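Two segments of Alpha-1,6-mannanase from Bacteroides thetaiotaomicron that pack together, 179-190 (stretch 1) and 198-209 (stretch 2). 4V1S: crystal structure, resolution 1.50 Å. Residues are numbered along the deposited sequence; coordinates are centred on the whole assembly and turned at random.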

ATOM      1  N   GLU A 179      11.637 -14.187  -6.287  1.00 10.49           N
ATOM      2  CA  GLU A 179      11.438 -14.458  -7.719  1.00 12.30           C
ATOM      3  C   GLU A 179      12.354 -15.600  -8.162  1.00 14.09           C
ATOM      4  O   GLU A 179      13.558 -15.613  -7.883  1.00 16.05           O
ATOM      5  CB  GLU A 179      11.789 -13.232  -8.581  1.00 11.68           C
ATOM      6  CG  GLU A 179      11.386 -13.376 -10.039  1.00 13.72           C
ATOM      7  CD  GLU A 179      11.907 -12.300 -10.973  1.00 15.15           C
ATOM      8  OE1 GLU A 179      12.615 -11.369 -10.516  1.00 18.53           O
ATOM      9  OE2 GLU A 179      11.578 -12.371 -12.186  1.00 15.62           O
ATOM     10  N   ASP A 180      11.786 -16.537  -8.880  1.00 12.21           N
ATOM     11  CA  ASP A 180      12.576 -17.580  -9.543  1.00 13.48           C
ATOM     12  C   ASP A 180      11.726 -18.132 -10.696  1.00 14.82           C
ATOM     13  O   ASP A 180      10.634 -17.627 -10.959  1.00 15.10           O
ATOM     14  CB  ASP A 180      13.077 -18.674  -8.566  1.00 13.29           C
ATOM     15  CG  ASP A 180      11.943 -19.446  -7.928  1.00 14.90           C
ATOM     16  OD1 ASP A 180      10.844 -19.524  -8.547  1.00 15.61           O
ATOM     17  OD2 ASP A 180      12.157 -19.992  -6.838  1.00 15.79           O
ATOM     18  N   ASN A 181      12.243 -19.135 -11.400  1.00 14.90           N
ATOM     19  CA  ASN A 181      11.549 -19.672 -12.575  1.00 14.73           C
ATOM     20  C   ASN A 181      10.535 -20.785 -12.321  1.00 15.01           C
ATOM     21  O   ASN A 181      10.036 -21.386 -13.255  1.00 15.91           O
ATOM     22  CB  ASN A 181      12.566 -20.040 -13.657  1.00 16.80           C
ATOM     23  CG  ASN A 181      12.951 -18.844 -14.492  1.00 26.84           C
ATOM     24  OD1 ASN A 181      14.141 -18.565 -14.729  1.00 36.94           O
ATOM     25  ND2 ASN A 181      11.946 -18.120 -14.947  1.00 33.11           N
ATOM     26  N   VAL A 182      10.206 -21.036 -11.056  1.00 14.31           N
ATOM     27  CA  VAL A 182       9.060 -21.908 -10.730  1.00 14.04           C
ATOM     28  C   VAL A 182       7.843 -21.187 -11.287  1.00 15.86           C
ATOM     29  O   VAL A 182       7.716 -19.973 -11.140  1.00 16.48           O
ATOM     30  CB  VAL A 182       9.020 -22.180  -9.220  1.00 14.67           C
ATOM     31  CG1 VAL A 182       7.755 -22.919  -8.802  1.00 16.43           C
ATOM     32  CG2 VAL A 182      10.276 -22.975  -8.820  1.00 14.81           C
ATOM     33  N   LEU A 183       6.990 -21.931 -11.990  1.00 15.66           N
ATOM     34  CA  LEU A 183       5.868 -21.357 -12.750  1.00 15.18           C
ATOM     35  C   LEU A 183       6.283 -20.395 -13.863  1.00 17.29           C
ATOM     36  O   LEU A 183       5.432 -19.689 -14.420  1.00 19.52           O
ATOM     37  CB  LEU A 183       4.849 -20.665 -11.816  1.00 17.94           C
ATOM     38  CG  LEU A 183       4.164 -21.585 -10.804  1.00 18.01           C
ATOM     39  CD1 LEU A 183       3.181 -20.807  -9.945  1.00 17.49           C
ATOM     40  CD2 LEU A 183       3.453 -22.753 -11.467  1.00 21.59           C
ATOM     41  N   GLY A 184       7.573 -20.362 -14.195  1.00 16.87           N
ATOM     42  CA  GLY A 184       8.070 -19.509 -15.258  1.00 18.52           C
ATOM     43  C   GLY A 184       8.396 -18.087 -14.861  1.00 15.61           C
ATOM     44  O   GLY A 184       8.766 -17.280 -15.701  1.00 17.87           O
ATOM     45  N   GLY A 185       8.318 -17.801 -13.565  1.00 15.67           N
ATOM     46  CA  GLY A 185       8.520 -16.452 -13.072  1.00 15.36           C
ATOM     47  C   GLY A 185       7.633 -16.180 -11.882  1.00 14.01           C
ATOM     48  O   GLY A 185       7.045 -17.081 -11.310  1.00 14.52           O
ATOM     49  N   GLY A 186       7.538 -14.910 -11.503  1.00 14.89           N
ATOM     50  CA  GLY A 186       6.688 -14.532 -10.381  1.00 14.03           C
ATOM     51  C   GLY A 186       7.354 -14.768  -9.043  1.00 11.81           C
ATOM     52  O   GLY A 186       8.465 -15.326  -8.953  1.00 12.56           O
ATOM     53  N   ILE A 187       6.663 -14.321  -8.006  1.00 11.48           N
ATOM     54  CA  ILE A 187       7.221 -14.223  -6.658  1.00 13.68           C
ATOM     55  C   ILE A 187       6.288 -14.936  -5.677  1.00 12.56           C
ATOM     56  O   ILE A 187       5.086 -14.719  -5.678  1.00 13.17           O
ATOM     57  CB  ILE A 187       7.430 -12.741  -6.268  1.00 12.32           C
ATOM     58  CG1 ILE A 187       8.451 -12.109  -7.210  1.00 14.00           C
ATOM     59  CG2 ILE A 187       7.861 -12.570  -4.790  1.00 11.87           C
ATOM     60  CD1 ILE A 187       8.612 -10.609  -7.063  1.00 16.19           C
ATOM     61  N   TYR A 188       6.885 -15.783  -4.830  1.00 13.12           N
ATOM     62  CA  TYR A 188       6.160 -16.500  -3.815  1.00 12.49           C
ATOM     63  C   TYR A 188       5.487 -15.549  -2.849  1.00 10.95           C
ATOM     64  O   TYR A 188       5.983 -14.460  -2.592  1.00 12.61           O
ATOM     65  CB  TYR A 188       7.088 -17.424  -3.015  1.00 12.81           C
ATOM     66  CG  TYR A 188       7.807 -18.452  -3.827  1.00 13.74           C
ATOM     67  CD1 TYR A 188       7.194 -19.652  -4.191  1.00 13.71           C
ATOM     68  CD2 TYR A 188       9.107 -18.216  -4.241  1.00 13.23           C
ATOM     69  CE1 TYR A 188       7.878 -20.582  -4.951  1.00 14.22           C
ATOM     70  CE2 TYR A 188       9.789 -19.144  -4.995  1.00 15.22           C
ATOM     71  CZ  TYR A 188       9.166 -20.316  -5.344  1.00 13.14           C
ATOM     72  OH  TYR A 188       9.850 -21.225  -6.091  1.00 14.54           O
ATOM     73  N   PHE A 189       4.385 -15.989  -2.238  1.00 11.43           N
ATOM     74  CA  PHE A 189       3.811 -15.198  -1.184  1.00 12.70           C
ATOM     75  C   PHE A 189       4.763 -14.997  -0.023  1.00 11.98           C
ATOM     76  O   PHE A 189       4.906 -13.887   0.455  1.00 16.76           O
ATOM     77  CB  PHE A 189       2.545 -15.895  -0.675  1.00 12.58           C
ATOM     78  CG  PHE A 189       1.763 -15.111   0.347  1.00 15.82           C
ATOM     79  CD1 PHE A 189       1.381 -13.797   0.095  1.00 19.04           C
ATOM     80  CD2 PHE A 189       1.467 -15.671   1.592  1.00 19.77           C
ATOM     81  CE1 PHE A 189       0.692 -13.073   1.047  1.00 22.63           C
ATOM     82  CE2 PHE A 189       0.751 -14.948   2.548  1.00 21.99           C
ATOM     83  CZ  PHE A 189       0.376 -13.644   2.278  1.00 23.46           C
ATOM     84  N   GLN A 190       5.373 -16.100   0.434  1.00 11.49           N
ATOM     85  CA  GLN A 190       6.131 -16.069   1.664  1.00 12.97           C
ATOM     86  C   GLN A 190       7.356 -16.999   1.673  1.00 12.71           C
ATOM     87  O   GLN A 190       7.513 -17.888   0.811  1.00 14.53           O
ATOM     88  CB  GLN A 190       5.255 -16.371   2.825  1.00 13.66           C
ATOM     89  CG  GLN A 190       4.857 -17.820   2.929  1.00 15.05           C
ATOM     90  CD  GLN A 190       3.896 -18.046   4.081  1.00 19.87           C
ATOM     91  OE1 GLN A 190       4.186 -17.745   5.253  1.00 24.42           O
ATOM     92  NE2 GLN A 190       2.746 -18.567   3.754  1.00 21.80           N
ATOM     93  N   VAL A 198       1.980 -23.729  -1.398  1.00 20.53           N
ATOM     94  CA  VAL A 198       3.016 -22.950  -2.066  1.00 19.67           C
ATOM     95  C   VAL A 198       2.384 -22.280  -3.303  1.00 19.21           C
ATOM     96  O   VAL A 198       1.749 -22.924  -4.137  1.00 20.46           O
ATOM     97  CB  VAL A 198       4.232 -23.813  -2.464  1.00 20.85           C
ATOM     98  CG1 VAL A 198       5.289 -22.978  -3.183  1.00 22.42           C
ATOM     99  CG2 VAL A 198       4.854 -24.463  -1.239  1.00 22.74           C
ATOM    100  N   GLN A 199       2.594 -20.977  -3.424  1.00 17.87           N
ATOM    101  CA  GLN A 199       1.914 -20.192  -4.441  1.00 16.19           C
ATOM    102  C   GLN A 199       2.676 -18.916  -4.729  1.00 15.21           C
ATOM    103  O   GLN A 199       3.466 -18.448  -3.895  1.00 17.16           O
ATOM    104  CB  GLN A 199       0.480 -19.876  -3.996  1.00 17.84           C
ATOM    105  CG  GLN A 199       0.403 -19.122  -2.677  1.00 19.25           C
ATOM    106  CD  GLN A 199      -0.997 -19.045  -2.146  1.00 21.09           C
ATOM    107  OE1 GLN A 199      -1.513 -19.999  -1.520  1.00 28.89           O
ATOM    108  NE2 GLN A 199      -1.639 -17.925  -2.397  1.00 17.39           N
ATOM    109  N   LYS A 200       2.419 -18.375  -5.919  1.00 13.86           N
ATOM    110  CA  LYS A 200       2.945 -17.085  -6.357  1.00 12.46           C
ATOM    111  C   LYS A 200       1.774 -16.147  -6.601  1.00 12.87           C
ATOM    112  O   LYS A 200       0.743 -16.543  -7.122  1.00 16.48           O
ATOM    113  CB  LYS A 200       3.843 -17.229  -7.603  1.00 14.27           C
ATOM    114  CG  LYS A 200       5.083 -18.049  -7.305  1.00 14.97           C
ATOM    115  CD  LYS A 200       6.075 -18.000  -8.438  1.00 14.73           C
ATOM    116  CE  LYS A 200       7.437 -18.549  -8.012  1.00 13.90           C
ATOM    117  NZ  LYS A 200       8.484 -18.254  -9.037  1.00 15.13           N
ATOM    118  N   ASN A 201       1.946 -14.897  -6.199  1.00 11.55           N
ATOM    119  CA  ASN A 201       0.815 -14.000  -5.911  1.00 13.19           C
ATOM    120  C   ASN A 201       0.942 -12.654  -6.629  1.00 11.60           C
ATOM    121  O   ASN A 201       2.025 -12.067  -6.721  1.00 11.17           O
ATOM    122  CB  ASN A 201       0.704 -13.771  -4.380  1.00 13.74           C
ATOM    123  CG  ASN A 201       0.419 -15.051  -3.633  1.00 14.36           C
ATOM    124  OD1 ASN A 201      -0.655 -15.220  -3.022  1.00 19.33           O
ATOM    125  ND2 ASN A 201       1.352 -15.979  -3.709  1.00 13.58           N
ATOM    126  N   THR A 202      -0.180 -12.198  -7.169  1.00 10.61           N
ATOM    127  CA  THR A 202      -0.229 -10.942  -7.846  1.00 11.46           C
ATOM    128  C   THR A 202       0.295  -9.817  -6.964  1.00 11.42           C
ATOM    129  O   THR A 202       1.046  -8.987  -7.446  1.00 12.05           O
ATOM    130  CB  THR A 202      -1.661 -10.627  -8.297  1.00 13.68           C
ATOM    131  OG1 THR A 202      -2.110 -11.679  -9.153  1.00 14.81           O
ATOM    132  CG2 THR A 202      -1.699  -9.297  -9.025  1.00 13.38           C
ATOM    133  N   ILE A 203      -0.071  -9.811  -5.691  1.00 11.04           N
ATOM    134  CA  ILE A 203       0.334  -8.690  -4.839  1.00 10.52           C
ATOM    135  C   ILE A 203       1.857  -8.630  -4.747  1.00 11.16           C
ATOM    136  O   ILE A 203       2.428  -7.539  -4.751  1.00 11.35           O
ATOM    137  CB  ILE A 203      -0.334  -8.678  -3.451  1.00 11.30           C
ATOM    138  CG1 ILE A 203       0.001  -7.373  -2.700  1.00 11.04           C
ATOM    139  CG2 ILE A 203       0.030  -9.908  -2.629  1.00 12.30           C
ATOM    140  CD1 ILE A 203      -0.480  -6.111  -3.401  1.00 12.31           C
ATOM    141  N   CYS A 204       2.511  -9.789  -4.676  1.00 10.42           N
ATOM    142  CA  CYS A 204       3.962  -9.818  -4.674  1.00 10.16           C
ATOM    143  C   CYS A 204       4.563  -9.255  -5.966  1.00 10.89           C
ATOM    144  O   CYS A 204       5.482  -8.455  -5.886  1.00 11.29           O
ATOM    145  CB  CYS A 204       4.465 -11.231  -4.418  1.00 12.86           C
ATOM    146  SG  CYS A 204       3.876 -11.906  -2.867  1.00 13.57           S
ATOM    147  N   SER A 205       4.030  -9.647  -7.135  1.00 10.15           N
ATOM    148  CA  SER A 205       4.420  -9.002  -8.382  1.00 12.01           C
ATOM    149  C   SER A 205       4.268  -7.491  -8.298  1.00 12.71           C
ATOM    150  O   SER A 205       5.183  -6.738  -8.621  1.00 11.69           O
ATOM    151  CB  SER A 205       3.569  -9.480  -9.555  1.00 12.89           C
ATOM    152  OG  SER A 205       3.883 -10.816  -9.935  1.00 13.76           O
ATOM    153  N   ALA A 206       3.081  -7.073  -7.884  1.00 10.51           N
ATOM    154  CA  ALA A 206       2.675  -5.677  -8.007  1.00  9.82           C
ATOM    155  C   ALA A 206       3.453  -4.726  -7.103  1.00 11.75           C
ATOM    156  O   ALA A 206       3.938  -3.667  -7.559  1.00 11.68           O
ATOM    157  CB  ALA A 206       1.166  -5.563  -7.783  1.00 10.56           C
ATOM    158  N   VAL A 207       3.610  -5.065  -5.833  1.00 11.62           N
ATOM    159  CA  VAL A 207       4.379  -4.188  -4.961  1.00 11.56           C
ATOM    160  C   VAL A 207       5.879  -4.229  -5.316  1.00 10.57           C
ATOM    161  O   VAL A 207       6.611  -3.251  -5.132  1.00 11.99           O
ATOM    162  CB  VAL A 207       4.193  -4.473  -3.454  1.00 10.88           C
ATOM    163  CG1 VAL A 207       2.754  -4.235  -3.054  1.00 11.79           C
ATOM    164  CG2 VAL A 207       4.675  -5.856  -3.027  1.00 12.91           C
ATOM    165  N   THR A 208       6.358  -5.376  -5.810  1.00  9.85           N
ATOM    166  CA  THR A 208       7.743  -5.451  -6.225  1.00 11.38           C
ATOM    167  C   THR A 208       7.973  -4.591  -7.493  1.00 12.41           C
ATOM    168  O   THR A 208       8.962  -3.864  -7.576  1.00 13.43           O
ATOM    169  CB  THR A 208       8.177  -6.909  -6.401  1.00 10.89           C
ATOM    170  OG1 THR A 208       8.029  -7.610  -5.189  1.00 11.64           O
ATOM    171  CG2 THR A 208       9.606  -7.040  -6.835  1.00 12.29           C
ATOM    172  N   MET A 209       7.047  -4.652  -8.456  1.00 12.17           N
ATOM    173  CA  MET A 209       7.123  -3.804  -9.606  1.00 11.98           C
ATOM    174  C   MET A 209       7.129  -2.323  -9.255  1.00 13.22           C
ATOM    175  O   MET A 209       7.953  -1.563  -9.766  1.00 13.29           O
ATOM    176  CB  MET A 209       5.968  -4.074 -10.579  1.00 11.35           C
ATOM    177  CG  MET A 209       6.101  -5.403 -11.333  1.00 12.25           C
ATOM    178  SD  MET A 209       4.568  -5.988 -12.100  1.00 13.44           S
ATOM    179  CE  MET A 209       4.022  -4.498 -12.925  1.00 14.85           C
TER
HETATM  180  O   HOH W   1       4.175 -13.047  -8.308  1.00 14.68           O

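The two stretches are joined by a short backbone bridge and by one buried lysine, K200, whose extended side chain reaches into a loop of stretch 1 and is gripped there by oxygen atoms. The bridge pairs Y188 with K200, their CA atoms 4.1 Å apart. Two hydrogen bonds flank it: N201 N donates to I187 O (3.2 Å), and F189 N donates to Q199 O (3.1 Å).

From this bridge the K200 side chain runs out with chi2 to chi4 all t, the length needed to bring its ammonium group into the loop. There NZ forms a salt bridge with D180 OD1 (2.7 Å) and hydrogen bonds to three carbonyls, V182 O (2.8 Å), G185 O (2.9 Å) and G186 O (2.9 Å), so its charge is well compensated although the residue is buried. D180 suits its place because its carboxylate also serves the loop itself: OD1 accepts from V182 N (3.0 Å) and OD2 from Y188 OH (2.7 Å). The tyrosine ring, tethered in this way, lies over the lysine, with K200 CE 3.7 Å from the Y188 ring centroid in a CH-pi contact and NZ at 4.6 Å in a cation-pi one.

The glycines let the loop take this path. G184, G185 and G186 have backbone angles at which a CB would jam against the preceding carbonyl, and at G186 it would also sit 3.4 Å from K200 CD.

Beyond the lysine, the contact turns apolar against the helix. I187 CG2 packs on C204 CB (3.7 Å), and its CD1 reaches T208 OG1 (3.6 Å), whose hydroxyl is satisfied by donating to C204 O (2.8 Å). Water 1 fills a polar gap here, accepting from I187 N and S205 OG and donating to N201 O, each at 2.8 Å.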